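Glucosidase 2 subunit beta (Schizosaccharomyces pombe, PDB 4XQM) recognises N-glycans bearing mannose through this MRH lectin domain, as the beta subunit that retains the glucose-trimming catalytic alpha subunit in the endoplasmic reticulum. Local coordinates at residues 34-37 with 43-46; 21-26 with 37-42. All coordinates share one frame; numbering follows the deposited sequence.

Contact 1: 34-37 with 43-46; sequences GNFA and VLKY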
loop_
_atom_site.group_PDB
_atom_site.type_symbol
_atom_site.label_atom_id
_atom_site.label_comp_id
_atom_site.label_asym_id
_atom_site.label_seq_id
_atom_site.Cartn_x
_atom_site.Cartn_y
_atom_site.Cartn_z
ATOM N N GLY A 34 3.400 -0.942 -6.830
ATOM C CA GLY A 34 2.257 -0.685 -7.678
ATOM C C GLY A 34 1.857 0.772 -7.701
ATOM O O GLY A 34 2.174 1.523 -6.773
ATOM N N ASN A 35 1.157 1.153 -8.764
ATOM C CA ASN A 35 0.575 2.475 -8.905
ATOM C C ASN A 35 -0.915 2.379 -8.660
ATOM O O ASN A 35 -1.535 1.363 -8.977
ATOM C CB ASN A 35 0.854 2.997 -10.314
ATOM C CG ASN A 35 2.288 2.749 -10.744
ATOM O OD1 ASN A 35 3.220 2.968 -9.968
ATOM N ND2 ASN A 35 2.474 2.276 -11.974
ATOM N N PHE A 36 -1.510 3.431 -8.102
ATOM C CA PHE A 36 -2.920 3.365 -7.764
ATOM C C PHE A 36 -3.794 3.142 -8.992
ATOM O O PHE A 36 -3.721 3.912 -9.957
ATOM C CB PHE A 36 -3.392 4.639 -7.052
ATOM C CG PHE A 36 -4.877 4.650 -6.789
ATOM C CD1 PHE A 36 -5.420 3.862 -5.779
ATOM C CD2 PHE A 36 -5.742 5.412 -7.570
ATOM C CE1 PHE A 36 -6.787 3.850 -5.536
ATOM C CE2 PHE A 36 -7.108 5.402 -7.326
ATOM C CZ PHE A 36 -7.633 4.615 -6.309
ATOM N N ALA A 37 -4.643 2.118 -8.930
ATOM C CA ALA A 37 -5.471 1.726 -10.068
ATOM C C ALA A 37 -6.967 1.926 -9.834
ATOM O O ALA A 37 -7.665 2.480 -10.689
ATOM C CB ALA A 37 -5.183 0.273 -10.445
ATOM N N VAL A 43 -10.891 -0.463 0.146
ATOM C CA VAL A 43 -9.806 -1.228 -0.454
ATOM C C VAL A 43 -9.212 -0.531 -1.677
ATOM O O VAL A 43 -9.893 -0.338 -2.693
ATOM C CB VAL A 43 -10.293 -2.640 -0.809
ATOM C CG1 VAL A 43 -9.186 -3.422 -1.487
ATOM C CG2 VAL A 43 -10.779 -3.348 0.451
ATOM N N LEU A 44 -7.936 -0.163 -1.576
ATOM C CA LEU A 44 -7.235 0.519 -2.667
ATOM C C LEU A 44 -6.320 -0.472 -3.383
ATOM O O LEU A 44 -5.424 -1.065 -2.757
ATOM C CB LEU A 44 -6.400 1.685 -2.134
ATOM C CG LEU A 44 -7.105 2.981 -1.715
ATOM C CD1 LEU A 44 -7.948 2.816 -0.446
ATOM C CD2 LEU A 44 -6.078 4.108 -1.556
ATOM N N LYS A 45 -6.525 -0.646 -4.689
ATOM C CA LYS A 45 -5.685 -1.552 -5.461
ATOM C C LYS A 45 -4.580 -0.790 -6.166
ATOM O O LYS A 45 -4.845 0.156 -6.920
ATOM C CB LYS A 45 -6.515 -2.342 -6.482
ATOM C CG LYS A 45 -7.523 -3.281 -5.839
ATOM C CD LYS A 45 -8.265 -4.106 -6.892
ATOM C CE LYS A 45 -9.211 -5.105 -6.243
ATOM N NZ LYS A 45 -9.550 -6.202 -7.190
ATOM N N TYR A 46 -3.344 -1.220 -5.927
ATOM C CA TYR A 46 -2.178 -0.674 -6.607
ATOM C C TYR A 46 -1.632 -1.768 -7.529
ATOM O O TYR A 46 -1.483 -2.918 -7.111
ATOM C CB TYR A 46 -1.104 -0.259 -5.589
ATOM C CG TYR A 46 -1.439 0.966 -4.766
ATOM C CD1 TYR A 46 -2.326 0.894 -3.688
ATOM C CD2 TYR A 46 -0.856 2.195 -5.056
ATOM C CE1 TYR A 46 -2.629 2.029 -2.932
ATOM C CE2 TYR A 46 -1.145 3.326 -4.304
ATOM C CZ TYR A 46 -2.028 3.237 -3.248
ATOM O OH TYR A 46 -2.305 4.373 -2.518
#
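Gly34 begins the contact by setting its carbonyl O at the edge of the Tyr46 ring, 3.5 Å from CD2 and near the ring plane. The backbone here runs so close to Tyr46, at angles that would jam a side chain against the preceding carbonyl, that glycine fits where a CB would clash. Asn35 turns its side chain away and contributes its carbonyl O, which takes a CA-H...O contact from Tyr46 CA at 3.2 Å. Phe36 pairs with Tyr46 as an antiparallel non-hydrogen-bonded pair, both side chains on the same face of the sheet. With CG anti to the backbone N (chi1 175°), the Phe36 ring turns an edge to one face of the Tyr46 ring, planes at 72° and centroids 5.8 Å apart. Phe36 CB lies against Tyr46 CE2 (3.8 Å), while CE1 reaches Leu44 CG at 3.9 Å. Ala37 ends the segment with the backbone bond of the hairpin: its N donates to Lys45 O, 2.8 Å and nearly straight. This is antiparallel pairing within the MRH domain. Strand 59-66 flanks it beyond strand 43-48, where Val62 touches Tyr46 and Val64 touches Leu44; on the other flank Gly34 is backbone hydrogen-bonded to Val26 of strand 25-28.

Contact 2: 21-26 with 37-42; sequences VFYENV and ASQEGN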
loop_
_atom_site.group_PDB
_atom_site.type_symbol
_atom_site.label_atom_id
_atom_site.label_comp_id
_atom_site.label_asym_id
_atom_site.label_seq_id
_atom_site.Cartn_x
_atom_site.Cartn_y
_atom_site.Cartn_z
ATOM N N VAL A 21 1.662 5.770 -0.420
ATOM C CA VAL A 21 1.181 7.111 -0.721
ATOM C C VAL A 21 -0.224 7.000 -1.315
ATOM O O VAL A 21 -0.413 6.439 -2.403
ATOM C CB VAL A 21 2.114 7.842 -1.685
ATOM C CG1 VAL A 21 1.674 9.292 -1.808
ATOM C CG2 VAL A 21 3.529 7.789 -1.171
ATOM N N PHE A 22 -1.217 7.524 -0.601
ATOM C CA PHE A 22 -2.609 7.360 -1.043
ATOM C C PHE A 22 -2.828 7.920 -2.453
ATOM O O PHE A 22 -2.435 9.054 -2.747
ATOM C CB PHE A 22 -3.593 8.004 -0.055
ATOM C CG PHE A 22 -3.671 7.312 1.290
ATOM C CD1 PHE A 22 -3.447 5.942 1.416
ATOM C CD2 PHE A 22 -3.996 8.045 2.431
ATOM C CE1 PHE A 22 -3.538 5.316 2.675
ATOM C CE2 PHE A 22 -4.083 7.433 3.676
ATOM C CZ PHE A 22 -3.855 6.075 3.802
ATOM N N TYR A 23 -3.423 7.096 -3.320
ATOM C CA TYR A 23 -3.794 7.481 -4.684
ATOM C C TYR A 23 -2.602 7.778 -5.587
ATOM O O TYR A 23 -2.761 8.343 -6.673
ATOM C CB TYR A 23 -4.765 8.670 -4.677
ATOM C CG TYR A 23 -6.084 8.378 -4.001
ATOM C CD1 TYR A 23 -6.727 7.158 -4.175
ATOM C CD2 TYR A 23 -6.679 9.315 -3.169
ATOM C CE1 TYR A 23 -7.946 6.893 -3.549
ATOM C CE2 TYR A 23 -7.884 9.064 -2.553
ATOM C CZ TYR A 23 -8.515 7.862 -2.737
ATOM O OH TYR A 23 -9.714 7.623 -2.103
ATOM N N GLU A 24 -1.414 7.374 -5.153
ATOM C CA GLU A 24 -0.229 7.514 -5.985
ATOM C C GLU A 24 0.471 6.162 -6.148
ATOM O O GLU A 24 0.228 5.450 -7.129
ATOM C CB GLU A 24 0.689 8.628 -5.445
ATOM C CG GLU A 24 -0.003 9.999 -5.586
ATOM C CD GLU A 24 0.827 11.185 -5.124
ATOM O OE1 GLU A 24 1.995 11.004 -4.702
ATOM O OE2 GLU A 24 0.301 12.328 -5.187
ATOM N N ASN A 25 1.316 5.793 -5.197
ATOM C CA ASN A 25 2.056 4.540 -5.336
ATOM C C ASN A 25 2.441 3.908 -4.008
ATOM O O ASN A 25 2.323 4.537 -2.954
ATOM C CB ASN A 25 3.304 4.756 -6.202
ATOM C CG ASN A 25 3.941 6.101 -5.963
ATOM O OD1 ASN A 25 3.979 6.592 -4.833
ATOM N ND2 ASN A 25 4.435 6.720 -7.032
ATOM N N VAL A 26 2.890 2.655 -4.077
ATOM C CA VAL A 26 3.415 1.945 -2.916
ATOM C C VAL A 26 4.813 1.448 -3.236
ATOM O O VAL A 26 5.038 0.925 -4.331
ATOM C CB VAL A 26 2.541 0.732 -2.560
ATOM C CG1 VAL A 26 3.126 -0.008 -1.376
ATOM C CG2 VAL A 26 1.113 1.186 -2.252
ATOM N N ALA A 37 -4.643 2.118 -8.930
ATOM C CA ALA A 37 -5.471 1.726 -10.068
ATOM C C ALA A 37 -6.967 1.926 -9.834
ATOM O O ALA A 37 -7.665 2.480 -10.689
ATOM C CB ALA A 37 -5.183 0.273 -10.445
ATOM N N SER A 38 -7.467 1.452 -8.692
ATOM C CA SER A 38 -8.899 1.511 -8.404
ATOM C C SER A 38 -9.181 1.410 -6.908
ATOM O O SER A 38 -8.309 1.020 -6.120
ATOM C CB SER A 38 -9.628 0.377 -9.127
ATOM O OG SER A 38 -9.169 -0.882 -8.655
ATOM N N GLN A 39 -10.405 1.756 -6.522
ATOM C CA GLN A 39 -10.814 1.617 -5.127
ATOM C C GLN A 39 -12.229 1.081 -5.044
ATOM O O GLN A 39 -13.115 1.518 -5.786
ATOM C CB GLN A 39 -10.710 2.948 -4.377
ATOM C CG GLN A 39 -11.120 2.844 -2.909
ATOM C CD GLN A 39 -10.961 4.153 -2.173
ATOM O OE1 GLN A 39 -10.457 5.127 -2.732
ATOM N NE2 GLN A 39 -11.380 4.183 -0.909
ATOM N N GLU A 40 -12.424 0.109 -4.158
ATOM C CA GLU A 40 -13.749 -0.411 -3.859
ATOM C C GLU A 40 -13.884 -0.400 -2.344
ATOM O O GLU A 40 -13.142 -1.105 -1.644
ATOM C CB GLU A 40 -13.919 -1.836 -4.400
ATOM C CG GLU A 40 -15.295 -2.430 -4.118
ATOM C CD GLU A 40 -15.264 -3.939 -3.893
ATOM O OE1 GLU A 40 -14.478 -4.641 -4.574
ATOM O OE2 GLU A 40 -16.028 -4.423 -3.025
ATOM N N GLY A 41 -14.812 0.402 -1.831
ATOM C CA GLY A 41 -14.932 0.556 -0.391
ATOM C C GLY A 41 -13.645 1.082 0.233
ATOM O O GLY A 41 -13.091 2.095 -0.221
ATOM N N ASN A 42 -13.165 0.391 1.271
ATOM C CA ASN A 42 -11.927 0.771 1.956
ATOM C C ASN A 42 -10.698 0.182 1.289
ATOM O O ASN A 42 -9.587 0.303 1.808
ATOM C CB ASN A 42 -11.950 0.259 3.396
ATOM C CG ASN A 42 -13.078 0.845 4.194
ATOM O OD1 ASN A 42 -13.495 1.978 3.942
ATOM N ND2 ASN A 42 -13.589 0.085 5.161
#
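Tyr23 and Gln39 meet through one short hydrogen bond: the Tyr23 hydroxyl OH donates to Gln39 OE1 at 2.7 Å. The phenol reaches a lone pair in the carbonyl plane of the amide, and OE1 in turn lies at the ring edge, in the ring plane, 3.2 Å from Tyr23 CE1. Ring and amide planes stand 37° apart, so the groups meet at an angle and do not stack. Gln39 gets there by an extended chain, CG anti to the backbone N (chi1 -180°). The other end of the amide is held too: Gln39 NE2 donates to Gly41 O at 2.8 Å, which fixes which way the amide is flipped and ties it to the turn leading out of strand 31-40. Away from this polar junction the two segments do not touch; their closest CA atoms, those of Tyr23 and Ala37, are 8.1 Å apart, and the Gln39 side lies at the exposed surface. Tyr23 itself sits in a type II turn from Val21 to Glu24 that runs into a classic bulge, Glu24 and Asn25 facing Val21. The Tyr23 side chain touches Tyr1, Ile4 and Lys5 of the N-terminal loop, while Gln39 rests on Leu44 of strand 43-48.

After strands 8-13 and 16-21 the chain turns through 21-26 into strand 25-28, then runs up strand 31-40 and back along 43-48. Contact 2 closes the longer way round, from that turn to the far end of strand 31-40; contact 1 closes the hairpin of strands 31-40 and 43-48. The two loops cross, since 34-37 comes before 37-42 and 43-46 after it, and they share Ala37. Around it, Ala37 and Ser38 form a classic bulge opposite Lys45. Cross-links join the contacts: Tyr46 OH probably bonds to Val21 O, and Phe36 stacks edge-to-face with Tyr23. Together they tie three successive strands of the sheet and their turns.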